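N-acetylgalactosaminyltransferase 7 (Homo sapiens, PDB 6IWR) is a glycosyltransferase that pairs a GT-A-type catalytic domain with a ricin-type beta-trefoil lectin domain. Local coordinates at residues D241-L254 against F372-L384. Numbering follows the deposited sequence.
Sequences DAHCEVAVNWYAPL and FVPCSRVGHIYRL
Ile-381 N donates to His-243 O at 3.0 Å, the first rung of a short antiparallel ladder between strands 244-246 and 376-382; Gly-379 N donates to Glu-245 O, and Ala-247 N to Arg-377 O. Beyond the ladder, Ser-376 OG donates to Trp-250 O at 2.6 Å, in the carbonyl plane on a lone pair; with OG anti to the backbone N (chi1 -172°), the hydroxyl reaches this carbonyl and also meets Leu-254 CB. Pro-253 CB packs on Val-373 CG1 at 3.5 Å, beside Cys-375, which is disulfide-bonded to Cys-137. At the other end, His-243 and His-380 lie side by side, ring planes 67° apart; His-380 NE2 and, more weakly, His-243 NE2 approach Asp-241 OD2. At 2.4 Å, His-380 NE2 to Asp-241 OD2 is too short for an ordinary hydrogen bond, so that bond is doubtful. Asp-241 lies beside manganese, and Asp-Ala-His fits the DxH metal motif of this family. Glu-245 and Arg-377 find salt-bridge partners in Arg-127 and Asp-271, and Trp-250 NE1 bonds to Thr-174. Strand 264-274 flanks strand 376-382 in parallel, helix 160-173 touches Ala-242 and Ile-381, and strand 236-240 packs against Trp-250 and Leu-254.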
loop_
_atom_site.group_PDB
_atom_site.type_symbol
_atom_site.label_atom_id
_atom_site.label_comp_id
_atom_site.label_asym_id
_atom_site.label_seq_id
_atom_site.Cartn_x
_atom_site.Cartn_y
_atom_site.Cartn_z
ATOM N N ASP A 241 22.688 7.541 12.639
ATOM C CA ASP A 241 21.365 6.999 12.984
ATOM C C ASP A 241 21.523 6.007 14.145
ATOM O O ASP A 241 22.600 5.460 14.382
ATOM C CB ASP A 241 20.695 6.289 11.766
ATOM C CG ASP A 241 19.518 7.101 11.115
ATOM O OD1 ASP A 241 19.673 8.345 11.084
ATOM O OD2 ASP A 241 18.468 6.506 10.621
ATOM N N ALA A 242 20.440 5.759 14.878
ATOM C CA ALA A 242 20.559 4.784 15.958
ATOM C C ALA A 242 20.460 3.335 15.470
ATOM O O ALA A 242 20.389 2.414 16.290
ATOM C CB ALA A 242 19.515 5.058 17.039
ATOM N N HIS A 243 20.476 3.102 14.160
ATOM C CA HIS A 243 20.406 1.765 13.584
ATOM C C HIS A 243 21.438 1.668 12.454
ATOM O O HIS A 243 21.114 1.477 11.281
ATOM C CB HIS A 243 18.981 1.453 13.105
ATOM C CG HIS A 243 18.224 2.663 12.631
ATOM N ND1 HIS A 243 17.241 3.267 13.381
ATOM C CD2 HIS A 243 18.342 3.403 11.498
ATOM C CE1 HIS A 243 16.777 4.319 12.725
ATOM N NE2 HIS A 243 17.429 4.424 11.577
ATOM N N CYS A 244 22.716 1.795 12.824
ATOM C CA CYS A 244 23.825 1.780 11.877
ATOM C C CYS A 244 24.891 0.770 12.293
ATOM O O CYS A 244 25.037 0.432 13.474
ATOM C CB CYS A 244 24.465 3.171 11.757
ATOM S SG CYS A 244 23.329 4.376 11.120
ATOM N N GLU A 245 25.650 0.305 11.293
ATOM C CA GLU A 245 26.832 -0.535 11.510
ATOM C C GLU A 245 27.950 -0.001 10.626
ATOM O O GLU A 245 27.900 -0.095 9.393
ATOM C CB GLU A 245 26.559 -2.014 11.221
ATOM C CG GLU A 245 25.700 -2.676 12.271
ATOM C CD GLU A 245 25.395 -4.139 11.955
ATOM O OE1 GLU A 245 26.337 -4.958 11.934
ATOM O OE2 GLU A 245 24.211 -4.471 11.713
ATOM N N VAL A 246 28.938 0.553 11.250
ATOM C CA VAL A 246 30.026 1.223 10.554
ATOM C C VAL A 246 30.981 0.188 9.960
ATOM O O VAL A 246 31.306 -0.821 10.603
ATOM C CB VAL A 246 30.716 2.135 11.579
ATOM C CG1 VAL A 246 31.947 1.458 12.140
ATOM C CG2 VAL A 246 30.981 3.501 11.000
ATOM N N ALA A 247 31.440 0.416 8.720
ATOM C CA ALA A 247 32.369 -0.490 8.035
ATOM C C ALA A 247 33.785 -0.411 8.625
ATOM O O ALA A 247 34.076 0.427 9.483
ATOM C CB ALA A 247 32.426 -0.159 6.556
ATOM N N VAL A 248 34.708 -1.268 8.134
ATOM C CA VAL A 248 36.056 -1.247 8.711
ATOM C C VAL A 248 36.867 -0.153 8.041
ATOM O O VAL A 248 36.750 0.091 6.835
ATOM C CB VAL A 248 36.779 -2.621 8.641
ATOM C CG1 VAL A 248 35.815 -3.795 8.676
ATOM C CG2 VAL A 248 37.796 -2.708 7.505
ATOM N N ASN A 249 37.698 0.508 8.847
ATOM C CA ASN A 249 38.430 1.705 8.456
ATOM C C ASN A 249 37.500 2.739 7.831
ATOM O O ASN A 249 37.738 3.230 6.721
ATOM C CB ASN A 249 39.582 1.375 7.513
ATOM C CG ASN A 249 40.469 2.559 7.282
ATOM O OD1 ASN A 249 40.517 3.462 8.113
ATOM N ND2 ASN A 249 41.170 2.578 6.161
ATOM N N TRP A 250 36.427 3.074 8.565
ATOM C CA TRP A 250 35.514 4.131 8.141
ATOM C C TRP A 250 35.991 5.496 8.566
ATOM O O TRP A 250 35.561 6.498 7.980
ATOM C CB TRP A 250 34.106 3.946 8.717
ATOM C CG TRP A 250 34.051 4.109 10.211
ATOM C CD1 TRP A 250 34.576 3.254 11.141
ATOM C CD2 TRP A 250 33.437 5.184 10.959
ATOM N NE1 TRP A 250 34.313 3.716 12.414
ATOM C CE2 TRP A 250 33.629 4.897 12.335
ATOM C CE3 TRP A 250 32.728 6.347 10.601
ATOM C CZ2 TRP A 250 33.156 5.732 13.356
ATOM C CZ3 TRP A 250 32.257 7.184 11.628
ATOM C CH2 TRP A 250 32.478 6.866 12.987
ATOM N N TYR A 251 36.874 5.552 9.557
ATOM C CA TYR A 251 37.150 6.796 10.250
ATOM C C TYR A 251 38.152 7.663 9.493
ATOM O O TYR A 251 37.922 8.863 9.295
ATOM C CB TYR A 251 37.641 6.500 11.663
ATOM C CG TYR A 251 37.780 7.755 12.472
ATOM C CD1 TYR A 251 36.700 8.258 13.180
ATOM C CD2 TYR A 251 38.989 8.478 12.495
ATOM C CE1 TYR A 251 36.810 9.438 13.909
ATOM C CE2 TYR A 251 39.107 9.656 13.216
ATOM C CZ TYR A 251 38.008 10.131 13.919
ATOM O OH TYR A 251 38.092 11.290 14.646
ATOM N N ALA A 252 39.279 7.095 9.087
ATOM C CA ALA A 252 40.321 7.911 8.459
ATOM C C ALA A 252 39.851 8.522 7.143
ATOM O O ALA A 252 39.952 9.747 6.975
ATOM C CB ALA A 252 41.591 7.069 8.279
ATOM N N PRO A 253 39.342 7.758 6.191
ATOM C CA PRO A 253 38.752 8.371 4.986
ATOM C C PRO A 253 37.758 9.490 5.293
ATOM O O PRO A 253 37.758 10.519 4.605
ATOM C CB PRO A 253 38.059 7.185 4.289
ATOM C CG PRO A 253 38.384 5.950 5.119
ATOM C CD PRO A 253 38.910 6.372 6.427
ATOM N N LEU A 254 36.916 9.319 6.320
ATOM C CA LEU A 254 35.864 10.297 6.580
ATOM C C LEU A 254 36.412 11.576 7.208
ATOM O O LEU A 254 35.955 12.680 6.890
ATOM C CB LEU A 254 34.797 9.685 7.484
ATOM C CG LEU A 254 33.531 10.505 7.736
ATOM C CD1 LEU A 254 32.571 10.365 6.598
ATOM C CD2 LEU A 254 32.882 10.053 8.991
ATOM N N PHE A 372 31.271 13.213 -0.593
ATOM C CA PHE A 372 31.036 11.800 -0.319
ATOM C C PHE A 372 32.367 11.071 -0.333
ATOM O O PHE A 372 33.229 11.351 -1.173
ATOM C CB PHE A 372 30.112 11.171 -1.362
ATOM C CG PHE A 372 28.667 11.543 -1.209
ATOM C CD1 PHE A 372 28.273 12.563 -0.357
ATOM C CD2 PHE A 372 27.697 10.880 -1.953
ATOM C CE1 PHE A 372 26.945 12.895 -0.241
ATOM C CE2 PHE A 372 26.369 11.212 -1.844
ATOM C CZ PHE A 372 25.993 12.213 -0.983
ATOM N N VAL A 373 32.530 10.129 0.590
ATOM C CA VAL A 373 33.821 9.479 0.824
ATOM C C VAL A 373 33.701 7.991 0.509
ATOM O O VAL A 373 33.310 7.216 1.385
ATOM C CB VAL A 373 34.300 9.720 2.269
ATOM C CG1 VAL A 373 35.671 9.109 2.508
ATOM C CG2 VAL A 373 34.308 11.222 2.605
ATOM N N PRO A 374 34.035 7.548 -0.713
ATOM C CA PRO A 374 33.856 6.128 -1.067
ATOM C C PRO A 374 34.512 5.162 -0.119
ATOM O O PRO A 374 34.111 3.996 -0.049
ATOM C CB PRO A 374 34.511 6.041 -2.457
ATOM C CG PRO A 374 34.276 7.363 -3.020
ATOM C CD PRO A 374 34.531 8.311 -1.868
ATOM N N CYS A 375 35.552 5.582 0.566
ATOM C CA CYS A 375 36.240 4.630 1.412
ATOM C C CYS A 375 35.673 4.605 2.818
ATOM O O CYS A 375 36.133 3.802 3.636
ATOM C CB CYS A 375 37.751 4.917 1.423
ATOM S SG CYS A 375 38.578 4.453 -0.135
ATOM N N SER A 376 34.702 5.461 3.126
ATOM C CA SER A 376 34.013 5.436 4.408
ATOM C C SER A 376 32.588 4.964 4.149
ATOM O O SER A 376 31.842 5.603 3.405
ATOM C CB SER A 376 34.059 6.813 5.069
ATOM O OG SER A 376 33.551 6.793 6.406
ATOM N N ARG A 377 32.215 3.837 4.746
ATOM C CA ARG A 377 30.933 3.199 4.486
ATOM C C ARG A 377 30.240 2.926 5.807
ATOM O O ARG A 377 30.888 2.574 6.796
ATOM C CB ARG A 377 31.086 1.904 3.704
ATOM C CG ARG A 377 31.778 2.107 2.386
ATOM C CD ARG A 377 31.664 0.873 1.515
ATOM N NE ARG A 377 30.426 0.813 0.739
ATOM C CZ ARG A 377 30.369 0.939 -0.586
ATOM N NH1 ARG A 377 31.477 1.145 -1.288
ATOM N NH2 ARG A 377 29.203 0.838 -1.204
ATOM N N VAL A 378 28.927 3.125 5.821
ATOM C CA VAL A 378 28.126 2.874 7.003
ATOM C C VAL A 378 26.833 2.227 6.560
ATOM O O VAL A 378 26.222 2.657 5.574
ATOM C CB VAL A 378 27.835 4.152 7.796
ATOM C CG1 VAL A 378 27.070 3.786 9.064
ATOM C CG2 VAL A 378 29.137 4.883 8.102
ATOM N N GLY A 379 26.438 1.175 7.274
ATOM C CA GLY A 379 25.183 0.518 7.013
ATOM C C GLY A 379 24.080 1.116 7.871
ATOM O O GLY A 379 24.273 1.425 9.049
ATOM N N HIS A 380 22.911 1.281 7.250
ATOM C CA HIS A 380 21.733 1.878 7.862
ATOM C C HIS A 380 20.604 0.880 7.664
ATOM O O HIS A 380 20.371 0.434 6.538
ATOM C CB HIS A 380 21.422 3.250 7.212
ATOM C CG HIS A 380 20.168 3.905 7.710
ATOM N ND1 HIS A 380 18.966 3.805 7.047
ATOM C CD2 HIS A 380 19.926 4.667 8.805
ATOM C CE1 HIS A 380 18.032 4.460 7.719
ATOM N NE2 HIS A 380 18.587 4.997 8.791
ATOM N N ILE A 381 19.936 0.486 8.749
ATOM C CA ILE A 381 18.820 -0.443 8.608
ATOM C C ILE A 381 17.620 0.291 8.040
ATOM O O ILE A 381 17.251 1.375 8.509
ATOM C CB ILE A 381 18.438 -1.084 9.944
ATOM C CG1 ILE A 381 19.677 -1.487 10.735
ATOM C CG2 ILE A 381 17.524 -2.267 9.673
ATOM C CD1 ILE A 381 19.368 -1.949 12.126
ATOM N N TYR A 382 16.964 -0.320 7.068
ATOM C CA TYR A 382 15.834 0.315 6.418
ATOM C C TYR A 382 14.546 -0.348 6.878
ATOM O O TYR A 382 14.444 -1.586 6.873
ATOM C CB TYR A 382 15.997 0.265 4.899
ATOM C CG TYR A 382 16.930 1.378 4.412
ATOM C CD1 TYR A 382 16.504 2.703 4.397
ATOM C CD2 TYR A 382 18.241 1.103 3.998
ATOM C CE1 TYR A 382 17.340 3.731 3.958
ATOM C CE2 TYR A 382 19.091 2.128 3.556
ATOM C CZ TYR A 382 18.632 3.445 3.539
ATOM O OH TYR A 382 19.446 4.475 3.112
ATOM N N ARG A 383 13.576 0.484 7.272
ATOM C CA ARG A 383 12.332 0.038 7.887
ATOM C C ARG A 383 11.551 -0.900 6.986
ATOM O O ARG A 383 11.665 -0.874 5.765
ATOM C CB ARG A 383 11.432 1.219 8.219
ATOM C CG ARG A 383 10.934 1.222 9.640
ATOM C CD ARG A 383 11.574 2.410 10.327
ATOM N NE ARG A 383 11.856 2.214 11.741
ATOM C CZ ARG A 383 12.577 3.078 12.452
ATOM N NH1 ARG A 383 13.073 4.150 11.852
ATOM N NH2 ARG A 383 12.821 2.881 13.746
ATOM N N LEU A 384 10.713 -1.711 7.620
ATOM C CA LEU A 384 9.839 -2.655 6.950
ATOM C C LEU A 384 8.399 -2.203 7.119
ATOM O O LEU A 384 8.063 -1.501 8.076
ATOM C CB LEU A 384 10.002 -4.056 7.535
ATOM C CG LEU A 384 11.434 -4.537 7.706
ATOM C CD1 LEU A 384 11.388 -5.926 8.297
ATOM C CD2 LEU A 384 12.153 -4.553 6.382
#